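Local coordinates for protein putative Acetyltransferase (Pyrococcus horikoshii, PDB 3DDD) that binds coenzyme A in its first GNAT-family region and probably acts as an acyltransferase, at residues C79-L91 / D175-L187. Sequence-based numbering, arbitrary orientation.
Sequences CIFFYNKQAWIGL and DKKAFGDDRIRVL
The turn between the antiparallel strands 73-82 and 86-94 of the coenzyme A-binding GNAT region meets the linker between helices 169-179 and 184-192, which belongs to the second GNAT region. D181 reaches into the turn with its carboxylate, taking one N-H of the turn on each oxygen: N84 N hydrogen-bonds to D181 OD1 at 2.9 Å from the syn side, tilted from the carboxylate plane, while K85 N bonds to OD2 on its syn lone pair. The anti lone pair of D181 OD1 accepts from D182 N, 2.6 Å away, holding the carboxylate to its own loop. A water donates to both N84 OD1 and D182 O.

F179 presents its edge to a face of the Y83 ring in a T-shaped stack, centroids 5.3 Å apart and planes at 84°. The F179 ring, swung to the far side from its own backbone nitrogen (chi1 -173°), extends toward the hairpin, where Q86 NE2 lies over one face, 3.4 Å from F179 CZ, while Q86 OE1 accepts from R123 NH1 outside the contact. V186 CG2 meets the Y83 ring at its edge, and Y83 OH bonds to K287 O. F82 O lies near the R185 guanidinium plane and accepts from R185 NH1 at 2.8 Å and NH2 at 3.1 Å; NH2 also bonds to V60 O.

Buried D181 thus has three backbone donors, which probably favour its ionised form.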
ATOM      1  N   CYS A  79      -7.005  -7.653   2.276  1.00 34.95           N
ATOM      2  CA  CYS A  79      -6.910  -7.621   0.818  1.00 33.57           C
ATOM      3  C   CYS A  79      -5.650  -8.175   0.254  1.00 33.22           C
ATOM      4  O   CYS A  79      -4.596  -8.117   0.874  1.00 30.97           O
ATOM      5  CB  CYS A  79      -6.985  -6.211   0.279  1.00 39.53           C
ATOM      6  SG  CYS A  79      -8.414  -5.328   0.744  1.00 40.17           S
ATOM      7  N   ILE A  80      -5.789  -8.732  -0.944  1.00 34.38           N
ATOM      8  CA  ILE A  80      -4.655  -9.203  -1.733  1.00 35.53           C
ATOM      9  C   ILE A  80      -4.720  -8.461  -3.081  1.00 35.75           C
ATOM     10  O   ILE A  80      -5.809  -8.239  -3.628  1.00 34.58           O
ATOM     11  CB  ILE A  80      -4.625 -10.759  -1.857  1.00 32.18           C
ATOM     12  CG1 ILE A  80      -3.309 -11.204  -2.472  1.00 38.69           C
ATOM     13  CG2 ILE A  80      -5.830 -11.334  -2.616  1.00 32.04           C
ATOM     14  CD1 ILE A  80      -3.026 -12.609  -2.304  1.00 24.26           C
ATOM     15  N   PHE A  81      -3.571  -7.972  -3.526  1.00 33.25           N
ATOM     16  CA  PHE A  81      -3.438  -7.266  -4.794  1.00 34.35           C
ATOM     17  C   PHE A  81      -2.396  -7.997  -5.643  1.00 33.41           C
ATOM     18  O   PHE A  81      -1.256  -8.148  -5.230  1.00 33.23           O
ATOM     19  CB  PHE A  81      -3.044  -5.792  -4.562  1.00 35.08           C
ATOM     20  CG  PHE A  81      -4.006  -5.050  -3.663  1.00 30.11           C
ATOM     21  CD1 PHE A  81      -5.212  -4.590  -4.152  1.00 41.12           C
ATOM     22  CD2 PHE A  81      -3.715  -4.844  -2.320  1.00 29.11           C
ATOM     23  CE1 PHE A  81      -6.113  -3.938  -3.321  1.00 35.61           C
ATOM     24  CE2 PHE A  81      -4.587  -4.177  -1.497  1.00 32.54           C
ATOM     25  CZ  PHE A  81      -5.783  -3.721  -1.984  1.00 36.23           C
ATOM     26  N   PHE A  82      -2.819  -8.472  -6.810  1.00 34.79           N
ATOM     27  CA  PHE A  82      -1.951  -9.229  -7.722  1.00 33.74           C
ATOM     28  C   PHE A  82      -1.254  -8.416  -8.787  1.00 33.35           C
ATOM     29  O   PHE A  82      -1.865  -7.605  -9.477  1.00 36.39           O
ATOM     30  CB  PHE A  82      -2.747 -10.319  -8.441  1.00 35.02           C
ATOM     31  CG  PHE A  82      -3.137 -11.429  -7.551  1.00 29.49           C
ATOM     32  CD1 PHE A  82      -2.219 -12.390  -7.206  1.00 32.78           C
ATOM     33  CD2 PHE A  82      -4.409 -11.467  -7.003  1.00 33.68           C
ATOM     34  CE1 PHE A  82      -2.570 -13.398  -6.332  1.00 32.67           C
ATOM     35  CE2 PHE A  82      -4.770 -12.451  -6.151  1.00 37.88           C
ATOM     36  CZ  PHE A  82      -3.859 -13.430  -5.811  1.00 35.47           C
ATOM     37  N   TYR A  83       0.035  -8.656  -8.910  1.00 34.63           N
ATOM     38  CA  TYR A  83       0.812  -8.222 -10.065  1.00 35.49           C
ATOM     39  C   TYR A  83       1.269  -9.504 -10.815  1.00 35.75           C
ATOM     40  O   TYR A  83       0.673 -10.589 -10.638  1.00 35.55           O
ATOM     41  CB  TYR A  83       1.966  -7.333  -9.592  1.00 34.06           C
ATOM     42  CG  TYR A  83       1.504  -6.300  -8.617  1.00 33.07           C
ATOM     43  CD1 TYR A  83       0.612  -5.314  -9.008  1.00 31.91           C
ATOM     44  CD2 TYR A  83       1.907  -6.335  -7.278  1.00 34.94           C
ATOM     45  CE1 TYR A  83       0.157  -4.378  -8.118  1.00 34.76           C
ATOM     46  CE2 TYR A  83       1.467  -5.384  -6.370  1.00 37.48           C
ATOM     47  CZ  TYR A  83       0.584  -4.411  -6.793  1.00 35.75           C
ATOM     48  OH  TYR A  83       0.122  -3.480  -5.904  1.00 31.16           O
ATOM     49  N   ASN A  84       2.308  -9.410 -11.627  1.00 36.31           N
ATOM     50  CA  ASN A  84       2.647 -10.526 -12.526  1.00 36.33           C
ATOM     51  C   ASN A  84       3.376 -11.632 -11.802  1.00 37.76           C
ATOM     52  O   ASN A  84       3.161 -12.799 -12.079  1.00 39.22           O
ATOM     53  CB  ASN A  84       3.495 -10.051 -13.717  1.00 36.15           C
ATOM     54  CG  ASN A  84       2.794  -8.996 -14.569  1.00 33.23           C
ATOM     55  OD1 ASN A  84       1.591  -8.809 -14.469  1.00 39.48           O
ATOM     56  ND2 ASN A  84       3.552  -8.309 -15.414  1.00 37.50           N
ATOM     57  N   LYS A  85       4.230 -11.252 -10.867  1.00 38.25           N
ATOM     58  CA  LYS A  85       5.152 -12.178 -10.223  1.00 39.59           C
ATOM     59  C   LYS A  85       4.910 -12.284  -8.737  1.00 36.17           C
ATOM     60  O   LYS A  85       5.403 -13.199  -8.090  1.00 33.08           O
ATOM     61  CB  LYS A  85       6.567 -11.661 -10.404  1.00 43.79           C
ATOM     62  CG  LYS A  85       7.062 -11.585 -11.865  1.00 51.85           C
ATOM     63  CD  LYS A  85       8.569 -11.264 -11.903  1.00 48.94           C
ATOM     64  CE  LYS A  85       8.997 -10.732 -13.277  1.00 63.14           C
ATOM     65  NZ  LYS A  85       8.459  -9.345 -13.476  1.00 66.86           N
ATOM     66  N   GLN A  86       4.211 -11.295  -8.187  1.00 35.60           N
ATOM     67  CA  GLN A  86       3.989 -11.199  -6.752  1.00 35.00           C
ATOM     68  C   GLN A  86       2.584 -10.676  -6.465  1.00 32.60           C
ATOM     69  O   GLN A  86       1.906 -10.114  -7.346  1.00 32.10           O
ATOM     70  CB  GLN A  86       5.039 -10.273  -6.130  1.00 33.27           C
ATOM     71  CG  GLN A  86       4.952  -8.818  -6.623  1.00 35.41           C
ATOM     72  CD  GLN A  86       6.055  -7.937  -6.098  1.00 38.06           C
ATOM     73  OE1 GLN A  86       6.726  -8.276  -5.133  1.00 41.76           O
ATOM     74  NE2 GLN A  86       6.230  -6.777  -6.721  1.00 48.09           N
ATOM     75  N   ALA A  87       2.145 -10.888  -5.234  1.00 35.04           N
ATOM     76  CA  ALA A  87       0.938 -10.228  -4.700  1.00 33.77           C
ATOM     77  C   ALA A  87       1.333  -9.518  -3.431  1.00 33.46           C
ATOM     78  O   ALA A  87       2.279  -9.929  -2.754  1.00 32.18           O
ATOM     79  CB  ALA A  87      -0.173 -11.224  -4.420  1.00 30.69           C
ATOM     80  N   TRP A  88       0.613  -8.438  -3.134  1.00 34.28           N
ATOM     81  CA  TRP A  88       0.734  -7.720  -1.867  1.00 34.17           C
ATOM     82  C   TRP A  88      -0.489  -7.985  -1.010  1.00 35.32           C
ATOM     83  O   TRP A  88      -1.613  -7.924  -1.487  1.00 33.67           O
ATOM     84  CB  TRP A  88       0.856  -6.194  -2.099  1.00 34.53           C
ATOM     85  CG  TRP A  88       1.892  -5.586  -1.262  1.00 32.65           C
ATOM     86  CD1 TRP A  88       1.727  -4.987  -0.039  1.00 33.24           C
ATOM     87  CD2 TRP A  88       3.287  -5.584  -1.518  1.00 30.26           C
ATOM     88  NE1 TRP A  88       2.928  -4.582   0.446  1.00 30.13           N
ATOM     89  CE2 TRP A  88       3.905  -4.921  -0.445  1.00 29.90           C
ATOM     90  CE3 TRP A  88       4.073  -6.005  -2.589  1.00 36.75           C
ATOM     91  CZ2 TRP A  88       5.262  -4.757  -0.371  1.00 32.80           C
ATOM     92  CZ3 TRP A  88       5.425  -5.805  -2.524  1.00 34.30           C
ATOM     93  CH2 TRP A  88       6.001  -5.168  -1.440  1.00 32.87           C
ATOM     94  N   ILE A  89      -0.281  -8.281   0.263  1.00 34.81           N
ATOM     95  CA  ILE A  89      -1.406  -8.305   1.190  1.00 32.97           C
ATOM     96  C   ILE A  89      -1.382  -7.008   2.009  1.00 33.37           C
ATOM     97  O   ILE A  89      -0.330  -6.590   2.563  1.00 32.04           O
ATOM     98  CB  ILE A  89      -1.440  -9.580   2.052  1.00 32.80           C
ATOM     99  CG1 ILE A  89      -1.883 -10.761   1.184  1.00 31.82           C
ATOM    100  CG2 ILE A  89      -2.422  -9.447   3.219  1.00 31.91           C
ATOM    101  CD1 ILE A  89      -1.480 -12.134   1.720  1.00 34.66           C
ATOM    102  N   GLY A  90      -2.527  -6.340   2.009  1.00 30.50           N
ATOM    103  CA  GLY A  90      -2.692  -5.115   2.746  1.00 30.96           C
ATOM    104  C   GLY A  90      -4.070  -4.918   3.328  1.00 30.19           C
ATOM    105  O   GLY A  90      -4.969  -5.745   3.126  1.00 32.90           O
ATOM    106  N   LEU A  91      -4.220  -3.857   4.119  1.00 31.10           N
ATOM    107  CA  LEU A  91      -5.537  -3.437   4.625  1.00 34.09           C
ATOM    108  C   LEU A  91      -6.148  -4.454   5.617  1.00 36.70           C
ATOM    109  O   LEU A  91      -7.354  -4.521   5.788  1.00 37.27           O
ATOM    110  CB  LEU A  91      -6.495  -3.090   3.436  1.00 33.73           C
ATOM    111  CG  LEU A  91      -6.100  -1.941   2.479  1.00 36.12           C
ATOM    112  CD1 LEU A  91      -7.248  -1.490   1.501  1.00 31.71           C
ATOM    113  CD2 LEU A  91      -5.628  -0.711   3.288  1.00 34.27           C
ATOM    114  N   ASP A 175       9.474   2.335 -13.545  1.00 34.93           N
ATOM    115  CA  ASP A 175       8.736   1.776 -12.403  1.00 34.47           C
ATOM    116  C   ASP A 175       8.881   0.259 -12.317  1.00 36.13           C
ATOM    117  O   ASP A 175       9.036  -0.324 -11.231  1.00 36.30           O
ATOM    118  CB  ASP A 175       7.266   2.189 -12.442  1.00 36.06           C
ATOM    119  CG  ASP A 175       6.579   1.928 -11.135  1.00 38.62           C
ATOM    120  OD1 ASP A 175       7.017   2.504 -10.117  1.00 38.22           O
ATOM    121  OD2 ASP A 175       5.646   1.108 -11.112  1.00 39.90           O
ATOM    122  N   LYS A 176       8.870  -0.380 -13.468  1.00 35.72           N
ATOM    123  CA  LYS A 176       9.070  -1.818 -13.552  1.00 38.45           C
ATOM    124  C   LYS A 176      10.458  -2.192 -12.989  1.00 37.59           C
ATOM    125  O   LYS A 176      10.632  -3.201 -12.296  1.00 38.15           O
ATOM    126  CB  LYS A 176       8.860  -2.257 -15.021  1.00 41.41           C
ATOM    127  CG  LYS A 176       9.365  -3.635 -15.424  1.00 49.23           C
ATOM    128  CD  LYS A 176       8.423  -4.747 -14.981  1.00 58.65           C
ATOM    129  CE  LYS A 176       9.001  -6.158 -15.219  1.00 58.47           C
ATOM    130  NZ  LYS A 176       7.944  -7.181 -14.917  1.00 63.67           N
ATOM    131  N   LYS A 177      11.445  -1.370 -13.292  1.00 34.79           N
ATOM    132  CA  LYS A 177      12.799  -1.543 -12.798  1.00 32.62           C
ATOM    133  C   LYS A 177      12.886  -1.321 -11.258  1.00 33.44           C
ATOM    134  O   LYS A 177      13.491  -2.111 -10.539  1.00 34.67           O
ATOM    135  CB  LYS A 177      13.678  -0.567 -13.588  1.00 33.49           C
ATOM    136  CG  LYS A 177      15.157  -0.648 -13.397  1.00 34.40           C
ATOM    137  CD  LYS A 177      15.869   0.346 -14.361  1.00 35.90           C
ATOM    138  N   ALA A 178      12.251  -0.262 -10.757  1.00 34.16           N
ATOM    139  CA  ALA A 178      12.249   0.058  -9.338  1.00 33.58           C
ATOM    140  C   ALA A 178      11.464  -0.980  -8.537  1.00 33.37           C
ATOM    141  O   ALA A 178      11.964  -1.530  -7.580  1.00 34.55           O
ATOM    142  CB  ALA A 178      11.662   1.429  -9.120  1.00 33.79           C
ATOM    143  N   PHE A 179      10.242  -1.257  -8.968  1.00 34.96           N
ATOM    144  CA  PHE A 179       9.320  -2.128  -8.239  1.00 34.21           C
ATOM    145  C   PHE A 179       9.514  -3.601  -8.515  1.00 33.70           C
ATOM    146  O   PHE A 179       9.137  -4.426  -7.707  1.00 37.74           O
ATOM    147  CB  PHE A 179       7.884  -1.743  -8.615  1.00 33.70           C
ATOM    148  CG  PHE A 179       6.832  -2.441  -7.815  1.00 28.99           C
ATOM    149  CD1 PHE A 179       6.849  -2.398  -6.426  1.00 35.76           C
ATOM    150  CD2 PHE A 179       5.790  -3.073  -8.443  1.00 35.04           C
ATOM    151  CE1 PHE A 179       5.843  -3.019  -5.669  1.00 38.04           C
ATOM    152  CE2 PHE A 179       4.792  -3.706  -7.702  1.00 39.70           C
ATOM    153  CZ  PHE A 179       4.814  -3.661  -6.323  1.00 34.57           C
ATOM    154  N   GLY A 180      10.071  -3.934  -9.677  1.00 37.89           N
ATOM    155  CA  GLY A 180      10.330  -5.326 -10.065  1.00 35.65           C
ATOM    156  C   GLY A 180       9.114  -6.000 -10.705  1.00 35.61           C
ATOM    157  O   GLY A 180       9.098  -7.215 -10.922  1.00 34.04           O
ATOM    158  N   ASP A 181       8.072  -5.220 -10.967  1.00 34.48           N
ATOM    159  CA  ASP A 181       6.824  -5.775 -11.465  1.00 35.17           C
ATOM    160  C   ASP A 181       5.981  -4.683 -12.057  1.00 34.19           C
ATOM    161  O   ASP A 181       6.362  -3.503 -11.999  1.00 32.64           O
ATOM    162  CB  ASP A 181       6.064  -6.485 -10.326  1.00 39.97           C
ATOM    163  CG  ASP A 181       5.245  -7.674 -10.800  1.00 33.26           C
ATOM    164  OD1 ASP A 181       4.586  -7.597 -11.843  1.00 35.76           O
ATOM    165  OD2 ASP A 181       5.244  -8.692 -10.105  1.00 39.25           O
ATOM    166  N   ASP A 182       4.835  -5.094 -12.624  1.00 34.98           N
ATOM    167  CA  ASP A 182       3.902  -4.213 -13.307  1.00 34.91           C
ATOM    168  C   ASP A 182       2.740  -3.851 -12.387  1.00 36.68           C
ATOM    169  O   ASP A 182       1.885  -4.707 -12.087  1.00 36.87           O
ATOM    170  CB  ASP A 182       3.399  -4.878 -14.605  1.00 34.00           C
ATOM    171  CG  ASP A 182       2.351  -4.031 -15.354  1.00 37.93           C
ATOM    172  OD1 ASP A 182       1.890  -3.001 -14.817  1.00 33.23           O
ATOM    173  OD2 ASP A 182       1.962  -4.419 -16.478  1.00 44.79           O
ATOM    174  N   ARG A 183       2.719  -2.584 -11.944  1.00 36.60           N
ATOM    175  CA  ARG A 183       1.613  -2.036 -11.139  1.00 36.07           C
ATOM    176  C   ARG A 183       1.003  -0.784 -11.782  1.00 35.18           C
ATOM    177  O   ARG A 183       0.432   0.055 -11.107  1.00 37.69           O
ATOM    178  CB  ARG A 183       2.087  -1.683  -9.734  1.00 39.50           C
ATOM    179  CG  ARG A 183       3.317  -0.771  -9.737  1.00 38.31           C
ATOM    180  CD  ARG A 183       3.371   0.139  -8.592  1.00 38.22           C
ATOM    181  NE  ARG A 183       4.687   0.733  -8.551  1.00 40.96           N
ATOM    182  CZ  ARG A 183       5.390   0.986  -7.459  1.00 32.14           C
ATOM    183  NH1 ARG A 183       4.874   0.811  -6.282  1.00 37.04           N
ATOM    184  NH2 ARG A 183       6.615   1.495  -7.571  1.00 35.35           N
ATOM    185  N   ILE A 184       1.091  -0.678 -13.095  1.00 34.85           N
ATOM    186  CA  ILE A 184       0.652   0.512 -13.799  1.00 34.25           C
ATOM    187  C   ILE A 184      -0.844   0.725 -13.619  1.00 36.42           C
ATOM    188  O   ILE A 184      -1.313   1.868 -13.633  1.00 37.34           O
ATOM    189  CB  ILE A 184       1.027   0.414 -15.301  1.00 34.89           C
ATOM    190  CG1 ILE A 184       2.550   0.439 -15.457  1.00 30.46           C
ATOM    191  CG2 ILE A 184       0.320   1.529 -16.160  1.00 32.99           C
ATOM    192  CD1 ILE A 184       3.282   1.555 -14.674  1.00 32.50           C
ATOM    193  N   ARG A 185      -1.597  -0.361 -13.454  1.00 36.69           N
ATOM    194  CA  ARG A 185      -3.049  -0.254 -13.269  1.00 36.86           C
ATOM    195  C   ARG A 185      -3.406   0.429 -11.954  1.00 34.35           C
ATOM    196  O   ARG A 185      -4.430   1.054 -11.822  1.00 38.34           O
ATOM    197  CB  ARG A 185      -3.730  -1.618 -13.422  1.00 36.00           C
ATOM    198  CG  ARG A 185      -3.616  -2.544 -12.237  1.00 34.15           C
ATOM    199  CD  ARG A 185      -4.556  -3.745 -12.453  1.00 38.32           C
ATOM    200  NE  ARG A 185      -4.841  -4.420 -11.203  1.00 35.22           N
ATOM    201  CZ  ARG A 185      -3.994  -5.241 -10.587  1.00 38.37           C
ATOM    202  NH1 ARG A 185      -2.816  -5.508 -11.117  1.00 40.10           N
ATOM    203  NH2 ARG A 185      -4.319  -5.789  -9.415  1.00 36.36           N
ATOM    204  N   VAL A 186      -2.519   0.342 -10.984  1.00 35.45           N
ATOM    205  CA  VAL A 186      -2.698   1.036  -9.724  1.00 33.09           C
ATOM    206  C   VAL A 186      -2.479   2.548  -9.919  1.00 34.89           C
ATOM    207  O   VAL A 186      -3.324   3.376  -9.532  1.00 33.33           O
ATOM    208  CB  VAL A 186      -1.757   0.417  -8.648  1.00 31.70           C
ATOM    209  CG1 VAL A 186      -2.024   1.013  -7.287  1.00 32.79           C
ATOM    210  CG2 VAL A 186      -2.015  -1.082  -8.602  1.00 26.23           C
ATOM    211  N   LEU A 187      -1.355   2.912 -10.528  0.50 33.63           N
ATOM    212  CA  LEU A 187      -1.105   4.317 -10.879  0.50 34.14           C
ATOM    213  C   LEU A 187      -2.300   4.905 -11.638  0.50 32.14           C
ATOM    214  O   LEU A 187      -2.799   5.952 -11.282  0.50 31.27           O
ATOM    215  CB  LEU A 187       0.186   4.467 -11.707  0.50 33.91           C
ATOM    216  CG  LEU A 187       1.470   4.590 -10.878  0.50 33.80           C
ATOM    217  CD1 LEU A 187       1.809   3.276 -10.177  0.50 28.31           C
ATOM    218  CD2 LEU A 187       2.596   5.036 -11.771  0.50 31.57           C
TER
HETATM  219  O   HOH W   1       0.455  -6.877 -12.998  1.00 35.24           O